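Local coordinates for protein glutathione S-transferase (Burkholderia glumae, PDB 4ISD) that binds glutathione and, as a member of the glutathione transferase family, probably catalyses its conjugation, through the thiol, to electrophilic substrates, at residues Y85-H89 / Y90-L94; D185-P188 / P189-R193; P202-Q205 / Q206-Q210. All coordinates share one frame; numbering follows the deposited sequence.

Contact 1 (Y85-H89 / Y90-L94)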
ATOM      1  N   TYR A  85       1.266  -4.459  19.001  1.00 53.53           N
ATOM      2  CA  TYR A  85       1.623  -5.749  19.597  1.00 52.50           C
ATOM      3  C   TYR A  85       2.887  -6.247  18.954  1.00 51.01           C
ATOM      4  O   TYR A  85       2.835  -7.092  18.081  1.00 53.49           O
ATOM      5  CB  TYR A  85       0.502  -6.775  19.401  1.00 46.98           C
ATOM      6  CG  TYR A  85      -0.809  -6.263  19.925  1.00 57.16           C
ATOM      7  CD1 TYR A  85      -1.062  -6.208  21.295  1.00 63.50           C
ATOM      8  CD2 TYR A  85      -1.782  -5.781  19.054  1.00 56.19           C
ATOM      9  CE1 TYR A  85      -2.262  -5.710  21.772  1.00 67.64           C
ATOM     10  CE2 TYR A  85      -2.978  -5.283  19.520  1.00 56.19           C
ATOM     11  CZ  TYR A  85      -3.216  -5.245  20.870  1.00 63.76           C
ATOM     12  OH  TYR A  85      -4.419  -4.754  21.319  1.00 68.76           O
ATOM     13  N   PRO A  86       4.037  -5.713  19.381  1.00 49.49           N
ATOM     14  CA  PRO A  86       5.305  -6.043  18.715  1.00 49.37           C
ATOM     15  C   PRO A  86       6.029  -7.286  19.275  1.00 53.79           C
ATOM     16  O   PRO A  86       5.787  -7.719  20.406  1.00 56.77           O
ATOM     17  CB  PRO A  86       6.142  -4.787  18.978  1.00 45.75           C
ATOM     18  CG  PRO A  86       5.679  -4.338  20.360  1.00 46.09           C
ATOM     19  CD  PRO A  86       4.210  -4.717  20.458  1.00 50.20           C
ATOM     20  N   ALA A  87       6.910  -7.856  18.457  1.00 51.77           N
ATOM     21  CA  ALA A  87       7.967  -8.745  18.930  1.00 42.89           C
ATOM     22  C   ALA A  87       8.756  -8.010  20.002  1.00 53.78           C
ATOM     23  O   ALA A  87       8.908  -6.793  19.934  1.00 66.65           O
ATOM     24  CB  ALA A  87       8.876  -9.111  17.780  1.00 41.22           C
ATOM     25  N   PRO A  88       9.272  -8.729  20.999  1.00 56.14           N
ATOM     26  CA  PRO A  88       9.177 -10.176  21.253  1.00 54.98           C
ATOM     27  C   PRO A  88       7.997 -10.586  22.141  1.00 57.88           C
ATOM     28  O   PRO A  88       7.854 -11.772  22.442  1.00 68.40           O
ATOM     29  CB  PRO A  88      10.493 -10.482  21.972  1.00 52.32           C
ATOM     30  CG  PRO A  88      10.806  -9.214  22.706  1.00 58.20           C
ATOM     31  CD  PRO A  88      10.257  -8.070  21.876  1.00 52.29           C
ATOM     32  N   HIS A  89       7.171  -9.624  22.549  1.00 52.48           N
ATOM     33  CA  HIS A  89       6.011  -9.907  23.389  1.00 52.92           C
ATOM     34  C   HIS A  89       4.957 -10.654  22.564  1.00 50.14           C
ATOM     35  O   HIS A  89       4.123 -11.390  23.108  1.00 50.85           O
ATOM     36  CB  HIS A  89       5.411  -8.604  23.943  1.00 61.32           C
ATOM     37  CG  HIS A  89       6.355  -7.788  24.776  1.00 67.28           C
ATOM     38  ND1 HIS A  89       7.377  -7.026  24.232  1.00 65.07           N
ATOM     39  CD2 HIS A  89       6.423  -7.578  26.115  1.00 67.63           C
ATOM     40  CE1 HIS A  89       8.035  -6.411  25.195  1.00 63.34           C
ATOM     41  NE2 HIS A  89       7.471  -6.729  26.355  1.00 63.93           N
ATOM     42  N   TYR A  90       5.015 -10.455  21.248  1.00 46.32           N
ATOM     43  CA  TYR A  90       4.037 -10.991  20.304  1.00 43.67           C
ATOM     44  C   TYR A  90       4.750 -11.419  19.021  1.00 47.15           C
ATOM     45  O   TYR A  90       5.778 -10.853  18.672  1.00 55.06           O
ATOM     46  CB  TYR A  90       3.000  -9.913  19.942  1.00 42.47           C
ATOM     47  CG  TYR A  90       2.062  -9.522  21.062  1.00 49.23           C
ATOM     48  CD1 TYR A  90       2.321  -8.408  21.868  1.00 51.29           C
ATOM     49  CD2 TYR A  90       0.911 -10.260  21.318  1.00 51.35           C
ATOM     50  CE1 TYR A  90       1.451  -8.047  22.899  1.00 52.62           C
ATOM     51  CE2 TYR A  90       0.043  -9.909  22.348  1.00 53.12           C
ATOM     52  CZ  TYR A  90       0.313  -8.802  23.132  1.00 56.21           C
ATOM     53  OH  TYR A  90      -0.556  -8.464  24.151  1.00 53.62           O
ATOM     54  N   ALA A  91       4.204 -12.395  18.300  1.00 41.59           N
ATOM     55  CA  ALA A  91       4.777 -12.774  17.005  1.00 40.75           C
ATOM     56  C   ALA A  91       4.697 -11.600  16.023  1.00 44.33           C
ATOM     57  O   ALA A  91       3.643 -10.959  15.898  1.00 44.51           O
ATOM     58  CB  ALA A  91       4.058 -13.965  16.436  1.00 36.50           C
ATOM     59  N   ALA A  92       5.804 -11.329  15.331  1.00 42.60           N
ATOM     60  CA  ALA A  92       5.831 -10.297  14.296  1.00 47.55           C
ATOM     61  C   ALA A  92       5.354 -10.809  12.947  1.00 49.87           C
ATOM     62  O   ALA A  92       5.713 -11.911  12.519  1.00 59.24           O
ATOM     63  CB  ALA A  92       7.225  -9.710  14.158  1.00 53.93           C
ATOM     64  N   VAL A  93       4.561  -9.993  12.264  1.00 43.73           N
ATOM     65  CA  VAL A  93       4.091 -10.343  10.933  1.00 37.27           C
ATOM     66  C   VAL A  93       4.925  -9.657   9.858  1.00 36.06           C
ATOM     67  O   VAL A  93       4.742  -9.916   8.657  1.00 29.05           O
ATOM     68  CB  VAL A  93       2.621  -9.983  10.762  1.00 36.87           C
ATOM     69  CG1 VAL A  93       1.783 -10.750  11.795  1.00 32.45           C
ATOM     70  CG2 VAL A  93       2.425  -8.460  10.869  1.00 28.14           C
ATOM     71  N   LEU A  94       5.833  -8.779  10.293  1.00 38.66           N
ATOM     72  CA  LEU A  94       6.785  -8.127   9.392  1.00 40.73           C
ATOM     73  C   LEU A  94       8.227  -8.471   9.763  1.00 40.92           C
ATOM     74  O   LEU A  94       8.559  -8.567  10.946  1.00 43.35           O
ATOM     75  CB  LEU A  94       6.604  -6.607   9.425  1.00 48.35           C
ATOM     76  CG  LEU A  94       5.477  -5.924   8.644  1.00 43.15           C
ATOM     77  CD1 LEU A  94       5.696  -4.401   8.643  1.00 37.47           C
ATOM     78  CD2 LEU A  94       5.345  -6.479   7.204  1.00 29.52           C
TER
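The ring of Y90 has Y85 on one of its faces, the backbone oxygen of H89 over the opposite one, and the O of P86 at its edge, near the ring plane. Y85 reaches that face with two groups. Its CB stands over the ring, 3.7 Å from the Y90 centroid, a CH-pi contact; farther along, CD1 comes to 3.5 Å from Y90 CZ, close to the hydroxyl end. The two rings form a T-shaped (edge-to-face) pair, centroids 5.0 Å apart and planes at 73°, in which Y85 supplies the edge and Y90 the face. In Y85, CG lies anti to the carbonyl carbon, chi1 -55°, which turns the ring edge, with CD1, onto the face that CB already covers.

Between the two tyrosines the chain folds back on itself through P86, A87, P88 and H89, with a cis peptide bond before P88. Y90 N gives a weak hydrogen bond to P86 O at 3.0 Å, bent to 128°, and A87 CA lies 3.0 Å from Y90 O in a CA-H...O contact. Past the turn, A87 CB meets A92 CB at 4.0 Å.

The hydroxyl of Y85 is hydrogen-bonded to H66 NE2, and L33 touches both aromatic side chains. The chemistry is therefore chiefly aromatic and apolar: one weak, bent backbone bond and the tyrosine pair close the proline-rich loop after helix 74-84, and the polar end of Y85 is tied to strand 63-66 of the thioredoxin-like domain.

Contact 2 (D185-P188 / P189-R193)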
ATOM      1  N   ASP A 185       1.306 -19.983 -19.111  1.00 65.41           N
ATOM      2  CA  ASP A 185       2.689 -20.429 -18.983  1.00 71.01           C
ATOM      3  C   ASP A 185       2.806 -21.593 -17.993  1.00 68.24           C
ATOM      4  O   ASP A 185       2.051 -21.676 -17.023  1.00 63.05           O
ATOM      5  CB  ASP A 185       3.595 -19.270 -18.563  1.00 74.06           C
ATOM      6  CG  ASP A 185       4.032 -18.414 -19.738  1.00 80.64           C
ATOM      7  OD1 ASP A 185       3.419 -18.521 -20.825  1.00 84.78           O
ATOM      8  OD2 ASP A 185       4.993 -17.635 -19.571  1.00 81.19           O
ATOM      9  N   PRO A 186       3.736 -22.518 -18.248  1.00 73.47           N
ATOM     10  CA  PRO A 186       3.867 -23.590 -17.256  1.00 69.60           C
ATOM     11  C   PRO A 186       4.445 -23.066 -15.945  1.00 60.88           C
ATOM     12  O   PRO A 186       5.369 -22.241 -15.956  1.00 57.03           O
ATOM     13  CB  PRO A 186       4.810 -24.600 -17.933  1.00 68.91           C
ATOM     14  CG  PRO A 186       5.479 -23.844 -19.039  1.00 73.26           C
ATOM     15  CD  PRO A 186       4.505 -22.784 -19.476  1.00 78.01           C
ATOM     16  N   VAL A 187       3.885 -23.546 -14.837  1.00 56.25           N
ATOM     17  CA  VAL A 187       4.267 -23.115 -13.498  1.00 53.11           C
ATOM     18  C   VAL A 187       5.259 -24.077 -12.833  1.00 51.56           C
ATOM     19  O   VAL A 187       4.967 -25.262 -12.685  1.00 45.57           O
ATOM     20  CB  VAL A 187       3.039 -23.048 -12.578  1.00 49.24           C
ATOM     21  CG1 VAL A 187       3.401 -22.323 -11.305  1.00 48.12           C
ATOM     22  CG2 VAL A 187       1.861 -22.386 -13.280  1.00 42.98           C
ATOM     23  N   PRO A 188       6.432 -23.565 -12.426  1.00 50.06           N
ATOM     24  CA  PRO A 188       7.423 -24.341 -11.671  1.00 51.39           C
ATOM     25  C   PRO A 188       6.841 -24.894 -10.375  1.00 58.75           C
ATOM     26  O   PRO A 188       6.346 -24.115  -9.548  1.00 60.45           O
ATOM     27  CB  PRO A 188       8.495 -23.299 -11.344  1.00 38.36           C
ATOM     28  CG  PRO A 188       8.418 -22.336 -12.480  1.00 34.85           C
ATOM     29  CD  PRO A 188       6.951 -22.240 -12.809  1.00 42.12           C
ATOM     30  N   PRO A 189       6.905 -26.224 -10.194  1.00 58.97           N
ATOM     31  CA  PRO A 189       6.314 -26.882  -9.022  1.00 56.97           C
ATOM     32  C   PRO A 189       6.770 -26.267  -7.696  1.00 45.34           C
ATOM     33  O   PRO A 189       5.987 -26.266  -6.741  1.00 34.53           O
ATOM     34  CB  PRO A 189       6.769 -28.350  -9.154  1.00 60.85           C
ATOM     35  CG  PRO A 189       7.832 -28.348 -10.204  1.00 65.20           C
ATOM     36  CD  PRO A 189       7.541 -27.188 -11.104  1.00 64.82           C
ATOM     37  N   LYS A 190       7.987 -25.720  -7.650  1.00 43.79           N
ATOM     38  CA  LYS A 190       8.451 -25.009  -6.457  1.00 41.34           C
ATOM     39  C   LYS A 190       7.512 -23.885  -6.013  1.00 46.98           C
ATOM     40  O   LYS A 190       7.485 -23.547  -4.826  1.00 49.81           O
ATOM     41  CB  LYS A 190       9.855 -24.441  -6.634  1.00 34.03           C
ATOM     42  CG  LYS A 190       9.911 -23.131  -7.408  1.00 32.05           C
ATOM     43  CD  LYS A 190      11.322 -22.557  -7.369  1.00 30.76           C
ATOM     44  CE  LYS A 190      11.458 -21.300  -8.198  1.00 37.86           C
ATOM     45  NZ  LYS A 190      12.701 -20.570  -7.795  1.00 45.47           N
ATOM     46  N   VAL A 191       6.749 -23.298  -6.936  1.00 42.00           N
ATOM     47  CA  VAL A 191       5.790 -22.284  -6.505  1.00 37.76           C
ATOM     48  C   VAL A 191       4.460 -22.908  -6.104  1.00 41.76           C
ATOM     49  O   VAL A 191       3.771 -22.393  -5.227  1.00 50.61           O
ATOM     50  CB  VAL A 191       5.615 -21.100  -7.508  1.00 40.46           C
ATOM     51  CG1 VAL A 191       6.692 -21.115  -8.584  1.00 41.90           C
ATOM     52  CG2 VAL A 191       4.212 -21.069  -8.094  1.00 36.10           C
ATOM     53  N   LEU A 192       4.110 -24.023  -6.735  1.00 45.41           N
ATOM     54  CA  LEU A 192       2.968 -24.814  -6.292  1.00 44.87           C
ATOM     55  C   LEU A 192       3.151 -25.218  -4.832  1.00 44.63           C
ATOM     56  O   LEU A 192       2.210 -25.146  -4.038  1.00 51.94           O
ATOM     57  CB  LEU A 192       2.819 -26.071  -7.152  1.00 47.11           C
ATOM     58  CG  LEU A 192       2.432 -25.811  -8.609  1.00 48.11           C
ATOM     59  CD1 LEU A 192       2.257 -27.135  -9.349  1.00 47.66           C
ATOM     60  CD2 LEU A 192       1.175 -24.918  -8.718  1.00 34.05           C
ATOM     61  N   ARG A 193       4.371 -25.626  -4.485  1.00 32.35           N
ATOM     62  CA  ARG A 193       4.672 -26.069  -3.126  1.00 34.67           C
ATOM     63  C   ARG A 193       4.541 -24.921  -2.131  1.00 38.91           C
ATOM     64  O   ARG A 193       3.895 -25.057  -1.094  1.00 40.31           O
ATOM     65  CB  ARG A 193       6.068 -26.692  -3.062  1.00 32.48           C
ATOM     66  CG  ARG A 193       6.127 -28.112  -3.646  1.00 37.11           C
ATOM     67  CD  ARG A 193       7.470 -28.782  -3.389  1.00 37.48           C
ATOM     68  NE  ARG A 193       8.500 -28.355  -4.335  1.00 42.50           N
ATOM     69  CZ  ARG A 193       8.687 -28.908  -5.534  1.00 45.89           C
ATOM     70  NH1 ARG A 193       7.900 -29.897  -5.939  1.00 46.40           N
ATOM     71  NH2 ARG A 193       9.658 -28.480  -6.330  1.00 43.12           N
TER
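P189 follows directly on P188, whose O and CB both face V191 one turn on. Having no N-H, P189 can give no backbone hydrogen bond, while its own O accepts one from R193 N at 2.8 Å.

K190 comes next and brushes P188 only with its CG, 4.2 Å from P188 CB. The rest of the chain runs out extended, and its NZ is hydrogen-bonded to the backbone oxygens of D152 and I155.

V191 meets both P188 and V187. Its N donates to P188 O at 2.8 Å in a fairly straight bond, 159° at the hydrogen. CG1 faces P188, 3.2 Å from its O and 4.0 Å from its CB, and CG2 meets V187 CG1 at 3.5 Å, the valine side chains crossing at about a right angle. V187 CG1 is anti to its backbone N, chi1 -168°, and this sets the methyl against V191.

L192 adds a looser touch, CD2 to V187 CG1 at 4.3 Å. R193 closes the segment with its guanidinium face over P189 C and a salt bridge to D157.

P188 also rests on L148 and D152 of helix 139-154. The arrangement is a proline pair at the N-terminal end of helix 189-199, with an i to i+3 backbone bond and apolar residues behind it, in the all-helical C-terminal domain of the GST fold.

Contact 3 (P202-Q205 / Q206-Q210)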
ATOM      1  N   PRO A 202      -1.871 -22.876  10.307  1.00 34.98           N
ATOM      2  CA  PRO A 202      -3.087 -22.900  11.126  1.00 40.48           C
ATOM      3  C   PRO A 202      -3.875 -21.583  11.063  1.00 45.99           C
ATOM      4  O   PRO A 202      -5.103 -21.643  11.138  1.00 49.54           O
ATOM      5  CB  PRO A 202      -2.551 -23.152  12.534  1.00 36.68           C
ATOM      6  CG  PRO A 202      -1.302 -23.912  12.318  1.00 36.47           C
ATOM      7  CD  PRO A 202      -0.721 -23.482  11.006  1.00 32.96           C
ATOM      8  N   SER A 203      -3.209 -20.437  10.904  1.00 50.80           N
ATOM      9  CA  SER A 203      -3.933 -19.145  10.842  1.00 51.01           C
ATOM     10  C   SER A 203      -4.840 -19.027   9.614  1.00 44.07           C
ATOM     11  O   SER A 203      -6.018 -18.661   9.744  1.00 41.91           O
ATOM     12  CB  SER A 203      -2.994 -17.927  10.933  1.00 43.02           C
ATOM     13  OG  SER A 203      -2.122 -17.872   9.817  1.00 37.83           O
ATOM     14  N   VAL A 204      -4.295 -19.325   8.434  1.00 32.62           N
ATOM     15  CA  VAL A 204      -5.117 -19.381   7.225  1.00 36.36           C
ATOM     16  C   VAL A 204      -6.231 -20.428   7.362  1.00 42.41           C
ATOM     17  O   VAL A 204      -7.385 -20.155   7.027  1.00 43.95           O
ATOM     18  CB  VAL A 204      -4.292 -19.702   5.958  1.00 37.42           C
ATOM     19  CG1 VAL A 204      -5.230 -20.017   4.793  1.00 42.12           C
ATOM     20  CG2 VAL A 204      -3.333 -18.553   5.602  1.00 24.50           C
ATOM     21  N   GLN A 205      -5.888 -21.617   7.863  1.00 43.54           N
ATOM     22  CA  GLN A 205      -6.870 -22.694   8.021  1.00 46.01           C
ATOM     23  C   GLN A 205      -8.012 -22.267   8.919  1.00 47.55           C
ATOM     24  O   GLN A 205      -9.160 -22.663   8.716  1.00 53.22           O
ATOM     25  CB  GLN A 205      -6.228 -23.976   8.570  1.00 46.09           C
ATOM     26  CG  GLN A 205      -5.443 -24.774   7.531  1.00 41.26           C
ATOM     27  CD  GLN A 205      -6.274 -25.105   6.294  1.00 46.71           C
ATOM     28  OE1 GLN A 205      -7.264 -25.849   6.370  1.00 52.53           O
ATOM     29  NE2 GLN A 205      -5.880 -24.544   5.147  1.00 41.93           N
ATOM     30  N   GLN A 206      -7.693 -21.454   9.917  1.00 42.33           N
ATOM     31  CA  GLN A 206      -8.715 -20.925  10.798  1.00 41.20           C
ATOM     32  C   GLN A 206      -9.699 -20.129   9.956  1.00 51.99           C
ATOM     33  O   GLN A 206     -10.912 -20.160  10.224  1.00 53.24           O
ATOM     34  CB  GLN A 206      -8.088 -20.036  11.872  1.00 41.50           C
ATOM     35  CG  GLN A 206      -7.534 -20.779  13.058  1.00 45.15           C
ATOM     36  CD  GLN A 206      -8.620 -21.484  13.817  1.00 64.14           C
ATOM     37  OE1 GLN A 206      -9.768 -21.034  13.830  1.00 73.24           O
ATOM     38  NE2 GLN A 206      -8.280 -22.608  14.443  1.00 72.44           N
ATOM     39  N   TRP A 207      -9.171 -19.436   8.933  1.00 50.98           N
ATOM     40  CA  TRP A 207      -9.988 -18.639   8.010  1.00 48.49           C
ATOM     41  C   TRP A 207     -10.902 -19.498   7.144  1.00 52.48           C
ATOM     42  O   TRP A 207     -12.087 -19.173   6.999  1.00 58.95           O
ATOM     43  CB  TRP A 207      -9.131 -17.738   7.119  1.00 43.42           C
ATOM     44  CG  TRP A 207      -9.887 -17.110   5.985  1.00 45.11           C
ATOM     45  CD1 TRP A 207     -10.010 -17.593   4.714  1.00 45.09           C
ATOM     46  CD2 TRP A 207     -10.624 -15.875   6.019  1.00 50.13           C
ATOM     47  NE1 TRP A 207     -10.781 -16.741   3.959  1.00 50.32           N
ATOM     48  CE2 TRP A 207     -11.165 -15.676   4.733  1.00 51.47           C
ATOM     49  CE3 TRP A 207     -10.867 -14.913   7.009  1.00 55.39           C
ATOM     50  CZ2 TRP A 207     -11.939 -14.555   4.410  1.00 56.24           C
ATOM     51  CZ3 TRP A 207     -11.644 -13.799   6.687  1.00 56.92           C
ATOM     52  CH2 TRP A 207     -12.174 -13.635   5.400  1.00 54.68           C
ATOM     53  N   VAL A 208     -10.376 -20.580   6.565  1.00 46.59           N
ATOM     54  CA  VAL A 208     -11.238 -21.434   5.739  1.00 54.29           C
ATOM     55  C   VAL A 208     -12.270 -22.162   6.602  1.00 57.35           C
ATOM     56  O   VAL A 208     -13.354 -22.516   6.126  1.00 58.56           O
ATOM     57  CB  VAL A 208     -10.470 -22.421   4.792  1.00 39.23           C
ATOM     58  CG1 VAL A 208      -8.978 -22.077   4.705  1.00 36.74           C
ATOM     59  CG2 VAL A 208     -10.668 -23.828   5.216  1.00 33.80           C
ATOM     60  N   LYS A 209     -11.935 -22.338   7.879  1.00 60.52           N
ATOM     61  CA  LYS A 209     -12.855 -22.913   8.868  1.00 63.05           C
ATOM     62  C   LYS A 209     -13.955 -21.924   9.268  1.00 59.43           C
ATOM     63  O   LYS A 209     -15.115 -22.296   9.409  1.00 60.46           O
ATOM     64  CB  LYS A 209     -12.082 -23.383  10.113  1.00 57.77           C
ATOM     65  CG  LYS A 209     -12.882 -23.420  11.419  1.00 59.57           C
ATOM     66  CD  LYS A 209     -13.580 -24.763  11.633  1.00 68.04           C
ATOM     67  CE  LYS A 209     -13.928 -24.983  13.109  1.00 69.20           C
ATOM     68  NZ  LYS A 209     -15.354 -25.381  13.296  1.00 73.84           N
ATOM     69  N   GLN A 210     -13.586 -20.667   9.465  1.00 57.21           N
ATOM     70  CA  GLN A 210     -14.578 -19.658   9.823  1.00 64.95           C
ATOM     71  C   GLN A 210     -15.512 -19.422   8.638  1.00 61.70           C
ATOM     72  O   GLN A 210     -16.729 -19.300   8.806  1.00 63.26           O
ATOM     73  CB  GLN A 210     -13.894 -18.355  10.233  1.00 70.94           C
ATOM     74  CG  GLN A 210     -14.852 -17.206  10.459  1.00 83.14           C
ATOM     75  CD  GLN A 210     -14.994 -16.853  11.919  1.00 88.09           C
ATOM     76  OE1 GLN A 210     -14.167 -17.253  12.744  1.00 91.66           O
ATOM     77  NE2 GLN A 210     -16.043 -16.102  12.252  1.00 82.47           N
TER
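Q205 and V208 lie side by side on helix 202-212, pointing the same way, with Q205 NE2 4.0 Å from V208 CG1 and OE1 beside the other methyl, CG2. The glutamine chain bends at chi2, -54°, which brings the amide round beside the valine; its NE2 is hydrogen-bonded to W199 O at the end of the preceding helix. V208 is also approached by V204 from one turn earlier, CG1 to CG1 at 4.3 Å, a looser apolar touch.

W207 goes another way. With CG anti to the backbone N, chi1 169°, its indole is carried away from the first turn, and CB is the part that stays close, 3.0 Å from V204 O. The indole meets F25 edge-to-face and also the ring of Y16. Q206 passes its CG near P202 O, at 3.2 Å, before its amide leads off.

Three ordinary i to i+4 bonds, 2.9 to 3.1 Å long, hold these positions: Q206 N to P202 O, V208 N to V204 O, and K209 N to Q205 O. W207 N is shared weakly between S203 O and V204 O.

On one flank S203 OG is hydrogen-bonded to E30, and V204 packs on M22 and V26 of helix 19-31. This is an amphipathic C-terminal alpha-helix laid against the first helix of the thioredoxin-like domain, an interdomain packing found in the GST fold.

In the fold
Along the chain the three contacts come in series. Contact 1 lies in the loop after helix 74-84 that leads from the thioredoxin-like domain to helix 98-113. The C-terminal domain holds the others, contact 2 where a loop enters helix 189-199 and contact 3 within helix 202-212; their centres are 24 Å apart. Contacts 1 and 2 are the farthest pair, at 31 Å between centres, while contacts 1 and 3 approach to about 8 Å between nearest atoms without touching. Contacts 1 and 2 lie at the surface; contact 3 is partly buried. Contact 1 thus shapes the interdomain link, contact 3 joins the domains through helix 19-31, its W207 side chain about 10 Å from a bound glutathione, and contact 2 is peripheral packing.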